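PDB 4OVD: peptidoglycan glycosyltransferase from Atopobium parvulum, which belongs to the penicillin-binding proteins, pairing a dimerisation-type domain with a penicillin-binding transpeptidase-type domain in one chain. Local coordinates for residues Tyr179-Asn182 and Asp183-Ala186; Ile304-Asn308 and Asn309-Pro313. One frame throughout, in Å; residues are numbered along the deposited sequence.

Interaction 1 (Tyr179-Asn182 and Asp183-Ala186); sequences YYYN and DILA
The carbonyl oxygen of Tyr181 is gripped by two backbone amides of the turn that follows it. Leu185 N lies 2.8 Å from Tyr181 O, whereas the bond from Ile184 N to the same oxygen is weak. One residue on, Ala186 N donates to Asn182 O at 2.7 Å. Side chains follow this backbone: Leu185 CD1 packs 3.9 Å from Tyr181 CB, and Ile184 CG1 approaches the same CB at 4.1 Å. With chi1 at 71°, Ile184 CG1 lies between its own N and carbonyl carbon, a setting that brings it near Tyr181. The phenol leads away from this turn, with Tyr180 CD2 over the centre of one ring face, and its OH bonds to Asp385. Asn182 OD1 is likewise taken up elsewhere, by Arg59 and Gly173 N. A water bridges the junction of the two helices, donating to Tyr180 O at 2.9 Å and accepting from Asp183 N. Tyr181 thus ends helix 176-180 and is also the N-cap residue of the one-turn helix 182-185, a direct helix-to-helix junction in the region assigned to the dimerisation domain of this penicillin-binding protein.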
ATOM      1  N   TYR A 179     -14.997  11.476  -7.550  1.00 38.39           N
ATOM      2  CA  TYR A 179     -16.127  10.641  -7.220  1.00 39.50           C
ATOM      3  C   TYR A 179     -16.261  10.458  -5.714  1.00 39.32           C
ATOM      4  O   TYR A 179     -17.331  10.627  -5.128  1.00 39.45           O
ATOM      5  CB  TYR A 179     -16.060   9.229  -7.885  1.00 35.84           C
ATOM      6  CG  TYR A 179     -17.193   8.312  -7.425  1.00 35.76           C
ATOM      7  CD1 TYR A 179     -18.495   8.471  -7.906  1.00 39.08           C
ATOM      8  CD2 TYR A 179     -16.980   7.367  -6.484  1.00 37.02           C
ATOM      9  CE1 TYR A 179     -19.555   7.673  -7.448  1.00 39.16           C
ATOM     10  CE2 TYR A 179     -18.004   6.566  -6.016  1.00 41.07           C
ATOM     11  CZ  TYR A 179     -19.289   6.725  -6.506  1.00 41.63           C
ATOM     12  OH  TYR A 179     -20.274   5.874  -6.049  1.00 48.98           O
ATOM     13  N   TYR A 180     -15.176  10.104  -5.078  1.00 36.00           N
ATOM     14  CA  TYR A 180     -15.223   9.791  -3.630  1.00 39.86           C
ATOM     15  C   TYR A 180     -15.779  10.972  -2.815  1.00 36.58           C
ATOM     16  O   TYR A 180     -16.624  10.780  -1.936  1.00 45.63           O
ATOM     17  CB  TYR A 180     -13.851   9.363  -3.096  1.00 37.64           C
ATOM     18  CG  TYR A 180     -13.922   8.724  -1.768  1.00 37.95           C
ATOM     19  CD1 TYR A 180     -14.202   7.398  -1.687  1.00 42.36           C
ATOM     20  CD2 TYR A 180     -13.779   9.440  -0.604  1.00 37.00           C
ATOM     21  CE1 TYR A 180     -14.333   6.751  -0.510  1.00 40.70           C
ATOM     22  CE2 TYR A 180     -13.931   8.809   0.615  1.00 39.71           C
ATOM     23  CZ  TYR A 180     -14.186   7.453   0.629  1.00 42.03           C
ATOM     24  OH  TYR A 180     -14.342   6.712   1.726  1.00 46.12           O
ATOM     25  N   TYR A 181     -15.355  12.166  -3.147  1.00 34.11           N
ATOM     26  CA  TYR A 181     -15.798  13.359  -2.443  1.00 38.46           C
ATOM     27  C   TYR A 181     -16.736  14.230  -3.315  1.00 43.00           C
ATOM     28  O   TYR A 181     -16.776  15.474  -3.198  1.00 41.39           O
ATOM     29  CB  TYR A 181     -14.585  14.198  -2.005  1.00 42.46           C
ATOM     30  CG  TYR A 181     -13.740  13.541  -0.907  1.00 42.87           C
ATOM     31  CD1 TYR A 181     -14.244  13.425   0.386  1.00 43.97           C
ATOM     32  CD2 TYR A 181     -12.454  13.039  -1.167  1.00 40.42           C
ATOM     33  CE1 TYR A 181     -13.482  12.863   1.402  1.00 43.41           C
ATOM     34  CE2 TYR A 181     -11.674  12.489  -0.149  1.00 41.72           C
ATOM     35  CZ  TYR A 181     -12.215  12.378   1.133  1.00 40.25           C
ATOM     36  OH  TYR A 181     -11.494  11.865   2.188  1.00 40.45           O
ATOM     37  N   ASN A 182     -17.540  13.579  -4.147  1.00 43.32           N
ATOM     38  CA  ASN A 182     -18.351  14.352  -5.076  1.00 43.07           C
ATOM     39  C   ASN A 182     -19.387  15.190  -4.359  1.00 42.51           C
ATOM     40  O   ASN A 182     -19.615  16.308  -4.764  1.00 47.85           O
ATOM     41  CB  ASN A 182     -19.069  13.432  -6.053  1.00 44.64           C
ATOM     42  CG  ASN A 182     -19.826  14.199  -7.091  1.00 44.15           C
ATOM     43  OD1 ASN A 182     -19.229  14.816  -7.954  1.00 37.70           O
ATOM     44  ND2 ASN A 182     -21.163  14.119  -7.042  1.00 45.88           N
ATOM     45  N   ASP A 183     -20.001  14.665  -3.299  1.00 45.73           N
ATOM     46  CA  ASP A 183     -21.068  15.427  -2.611  1.00 56.28           C
ATOM     47  C   ASP A 183     -20.534  16.651  -1.919  1.00 60.14           C
ATOM     48  O   ASP A 183     -21.254  17.631  -1.769  1.00 63.18           O
ATOM     49  CB  ASP A 183     -21.976  14.583  -1.719  1.00 63.12           C
ATOM     50  CG  ASP A 183     -21.228  13.782  -0.698  1.00 79.37           C
ATOM     51  OD1 ASP A 183     -20.014  14.028  -0.482  1.00114.98           O
ATOM     52  OD2 ASP A 183     -21.867  12.879  -0.110  1.00 88.91           O
ATOM     53  N   ILE A 184     -19.266  16.646  -1.525  1.00 52.97           N
ATOM     54  CA  ILE A 184     -18.759  17.872  -0.984  1.00 54.22           C
ATOM     55  C   ILE A 184     -18.127  18.714  -2.083  1.00 46.32           C
ATOM     56  O   ILE A 184     -18.202  19.924  -2.044  1.00 44.44           O
ATOM     57  CB  ILE A 184     -17.962  17.698   0.344  1.00 60.00           C
ATOM     58  CG1 ILE A 184     -16.626  17.029   0.152  1.00 56.86           C
ATOM     59  CG2 ILE A 184     -18.813  16.959   1.375  1.00 59.92           C
ATOM     60  CD1 ILE A 184     -15.627  17.986  -0.411  1.00 64.60           C
ATOM     61  N   LEU A 185     -17.557  18.115  -3.117  1.00 47.02           N
ATOM     62  CA  LEU A 185     -16.926  18.919  -4.223  1.00 41.73           C
ATOM     63  C   LEU A 185     -17.975  19.583  -5.157  1.00 42.04           C
ATOM     64  O   LEU A 185     -17.737  20.651  -5.772  1.00 44.90           O
ATOM     65  CB  LEU A 185     -16.083  17.999  -5.082  1.00 45.60           C
ATOM     66  CG  LEU A 185     -14.779  17.571  -4.460  1.00 41.19           C
ATOM     67  CD1 LEU A 185     -14.090  16.432  -5.168  1.00 40.55           C
ATOM     68  CD2 LEU A 185     -13.885  18.810  -4.456  1.00 46.55           C
ATOM     69  N   ALA A 186     -19.098  18.906  -5.337  1.00 46.73           N
ATOM     70  CA  ALA A 186     -20.191  19.413  -6.214  1.00 49.67           C
ATOM     71  C   ALA A 186     -20.945  20.474  -5.454  1.00 53.44           C
ATOM     72  O   ALA A 186     -21.250  20.345  -4.266  1.00 54.20           O
ATOM     73  CB  ALA A 186     -21.157  18.290  -6.572  1.00 46.27           C
TER
HETATM   74  O   HOH W   1     -19.288  11.895  -2.035  1.00 46.29           O

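Interaction 2 (Ile304-Asn308 and Asn309-Pro313); sequences IGVDN and NLFGP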
ATOM      1  N   ILE A 304       3.334 -10.628  15.340  1.00 30.64           N
ATOM      2  CA  ILE A 304       2.387 -11.322  16.175  1.00 34.58           C
ATOM      3  C   ILE A 304       3.041 -12.205  17.243  1.00 34.69           C
ATOM      4  O   ILE A 304       2.612 -12.177  18.387  1.00 35.42           O
ATOM      5  CB  ILE A 304       1.437 -12.155  15.295  1.00 33.29           C
ATOM      6  CG1 ILE A 304       0.551 -11.238  14.480  1.00 31.15           C
ATOM      7  CG2 ILE A 304       0.542 -13.037  16.147  1.00 36.62           C
ATOM      8  CD1 ILE A 304      -0.189 -12.024  13.373  1.00 34.56           C
ATOM      9  N   GLY A 305       4.076 -12.962  16.856  1.00 33.84           N
ATOM     10  CA  GLY A 305       4.789 -13.798  17.753  1.00 34.56           C
ATOM     11  C   GLY A 305       5.508 -13.005  18.821  1.00 33.71           C
ATOM     12  O   GLY A 305       5.401 -13.261  20.035  1.00 37.72           O
ATOM     13  N   VAL A 306       6.173 -11.978  18.378  1.00 32.22           N
ATOM     14  CA  VAL A 306       6.945 -11.158  19.278  1.00 33.20           C
ATOM     15  C   VAL A 306       6.011 -10.428  20.219  1.00 33.82           C
ATOM     16  O   VAL A 306       6.208 -10.383  21.429  1.00 37.46           O
ATOM     17  CB  VAL A 306       7.787 -10.154  18.481  1.00 33.13           C
ATOM     18  CG1 VAL A 306       8.386  -9.100  19.433  1.00 40.43           C
ATOM     19  CG2 VAL A 306       8.898 -10.864  17.720  1.00 33.00           C
ATOM     20  N   ASP A 307       4.936  -9.884  19.678  1.00 33.17           N
ATOM     21  CA  ASP A 307       4.037  -9.138  20.525  1.00 35.42           C
ATOM     22  C   ASP A 307       3.373 -10.072  21.489  1.00 39.87           C
ATOM     23  O   ASP A 307       2.903  -9.647  22.503  1.00 36.68           O
ATOM     24  CB  ASP A 307       2.975  -8.373  19.750  1.00 39.41           C
ATOM     25  CG  ASP A 307       2.455  -7.166  20.577  1.00 47.30           C
ATOM     26  OD1 ASP A 307       3.289  -6.302  21.050  1.00 44.10           O
ATOM     27  OD2 ASP A 307       1.230  -7.111  20.746  1.00 48.62           O
ATOM     28  N   ASN A 308       3.251 -11.344  21.156  1.00 38.52           N
ATOM     29  CA  ASN A 308       2.677 -12.290  22.134  1.00 36.57           C
ATOM     30  C   ASN A 308       3.763 -12.896  23.055  1.00 34.33           C
ATOM     31  O   ASN A 308       3.493 -13.785  23.835  1.00 33.98           O
ATOM     32  CB  ASN A 308       1.936 -13.385  21.406  1.00 37.02           C
ATOM     33  CG  ASN A 308       0.495 -12.990  21.091  1.00 41.61           C
ATOM     34  OD1 ASN A 308      -0.339 -13.111  21.919  1.00 42.62           O
ATOM     35  ND2 ASN A 308       0.221 -12.604  19.884  1.00 43.47           N
ATOM     36  N   ASN A 309       5.006 -12.455  22.892  1.00 33.17           N
ATOM     37  CA  ASN A 309       6.133 -12.880  23.746  1.00 38.14           C
ATOM     38  C   ASN A 309       6.429 -14.379  23.601  1.00 36.95           C
ATOM     39  O   ASN A 309       6.736 -15.088  24.555  1.00 37.42           O
ATOM     40  CB  ASN A 309       5.900 -12.519  25.216  1.00 41.47           C
ATOM     41  CG  ASN A 309       5.734 -10.987  25.474  1.00 45.03           C
ATOM     42  OD1 ASN A 309       4.881 -10.584  26.227  1.00 49.19           O
ATOM     43  ND2 ASN A 309       6.504 -10.169  24.821  1.00 42.54           N
ATOM     44  N   LEU A 310       6.387 -14.827  22.367  1.00 34.73           N
ATOM     45  CA  LEU A 310       6.612 -16.198  22.080  1.00 34.52           C
ATOM     46  C   LEU A 310       8.003 -16.442  21.550  1.00 31.08           C
ATOM     47  O   LEU A 310       8.430 -17.586  21.470  1.00 33.07           O
ATOM     48  CB  LEU A 310       5.591 -16.686  21.074  1.00 36.14           C
ATOM     49  CG  LEU A 310       4.142 -16.548  21.543  1.00 38.02           C
ATOM     50  CD1 LEU A 310       3.233 -16.991  20.423  1.00 39.53           C
ATOM     51  CD2 LEU A 310       3.794 -17.312  22.795  1.00 40.57           C
ATOM     52  N   PHE A 311       8.679 -15.379  21.161  1.00 28.81           N
ATOM     53  CA  PHE A 311      10.059 -15.435  20.746  1.00 26.55           C
ATOM     54  C   PHE A 311      10.513 -14.034  20.549  1.00 29.56           C
ATOM     55  O   PHE A 311       9.695 -13.092  20.564  1.00 32.01           O
ATOM     56  CB  PHE A 311      10.237 -16.205  19.394  1.00 32.66           C
ATOM     57  CG  PHE A 311       9.244 -15.849  18.318  1.00 32.98           C
ATOM     58  CD1 PHE A 311       9.369 -14.711  17.571  1.00 32.11           C
ATOM     59  CD2 PHE A 311       8.177 -16.724  18.040  1.00 31.28           C
ATOM     60  CE1 PHE A 311       8.457 -14.417  16.551  1.00 36.15           C
ATOM     61  CE2 PHE A 311       7.254 -16.414  17.056  1.00 32.16           C
ATOM     62  CZ  PHE A 311       7.405 -15.262  16.309  1.00 35.23           C
ATOM     63  N   GLY A 312      11.811 -13.863  20.324  1.00 29.40           N
ATOM     64  CA  GLY A 312      12.350 -12.496  19.995  1.00 33.12           C
ATOM     65  C   GLY A 312      13.297 -12.660  18.793  1.00 37.61           C
ATOM     66  O   GLY A 312      13.511 -13.781  18.345  1.00 36.54           O
ATOM     67  N   PRO A 313      13.899 -11.561  18.284  1.00 35.35           N
ATOM     68  CA  PRO A 313      14.786 -11.590  17.119  1.00 34.36           C
ATOM     69  C   PRO A 313      15.915 -12.611  17.190  1.00 34.74           C
ATOM     70  O   PRO A 313      16.261 -13.264  16.206  1.00 31.39           O
ATOM     71  CB  PRO A 313      15.352 -10.197  17.121  1.00 39.21           C
ATOM     72  CG  PRO A 313      14.234  -9.370  17.640  1.00 40.79           C
ATOM     73  CD  PRO A 313      13.614 -10.185  18.715  1.00 38.26           C
TER
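Phe311 turns its ring back against the last turn of helix 298-307, where Gly305 and Val306 receive it. This is the tight part of the contact: Phe311 CZ comes to 3.3 Å from Gly305 CA, and Gly305 C lies over one ring face, offset toward the rim. Gly305, having no side chain, lets the ring come this close to its backbone. Beside it, Val306 CG2 reaches Phe311 CE1 at 3.8 Å, the two side chains crossing at about a right angle. With chi1 at 45°, Phe311 CG sits between its own N and carbonyl carbon, which swings the ring toward the helix; Leu359, Leu363 and Ile364 of helix 353-364 also touch this ring.

The side of the turn formed by Asn308, Asn309 and Leu310 is more open, with Asn309 exposed and the other two partly so. Here Leu310 CG meets Asn308 CB at 3.9 Å, and Arg368 touches both side chains. Asn308 ND2 donates to Ile304 O at 2.9 Å, in its own amide plane, while Asn308 N reaches that oxygen from the opposite face of the carbonyl. Ile304 O is thus held by two donors of Asn308, and the ND2 bond holds the side-chain amide against the helix end.

Two backbone bonds close the turn. Leu310 N binds Gly305 O at 3.0 Å, and Asn309 N meets Val306 O at 2.8 Å. Together with the positive phi of Asn309 (64°), they form a Schellman motif, the C-terminal cap that ends helix 298-307 and turns the chain toward strand 316-319.

How the interactions relate
Interactions 1 and 2 lie on opposite sides of the chain's centre, with their own centres 44 Å apart and their nearest atoms about 26 Å apart, so they do not touch. They come in series along the chain: 179-186 belongs to the part assigned to the dimerisation domain, 304-313 to the transpeptidase domain. Between them in sequence run helix 225-242 and strands 248-253 and 260-266, two members of the five-stranded antiparallel sheet. Interaction 1 joins helix 176-180 to the one-turn helix 182-185, while interaction 2 closes helix 298-307 into a loop beside helices 353-364 and 458-474. Each is a local element of its own region, without direct contact between them.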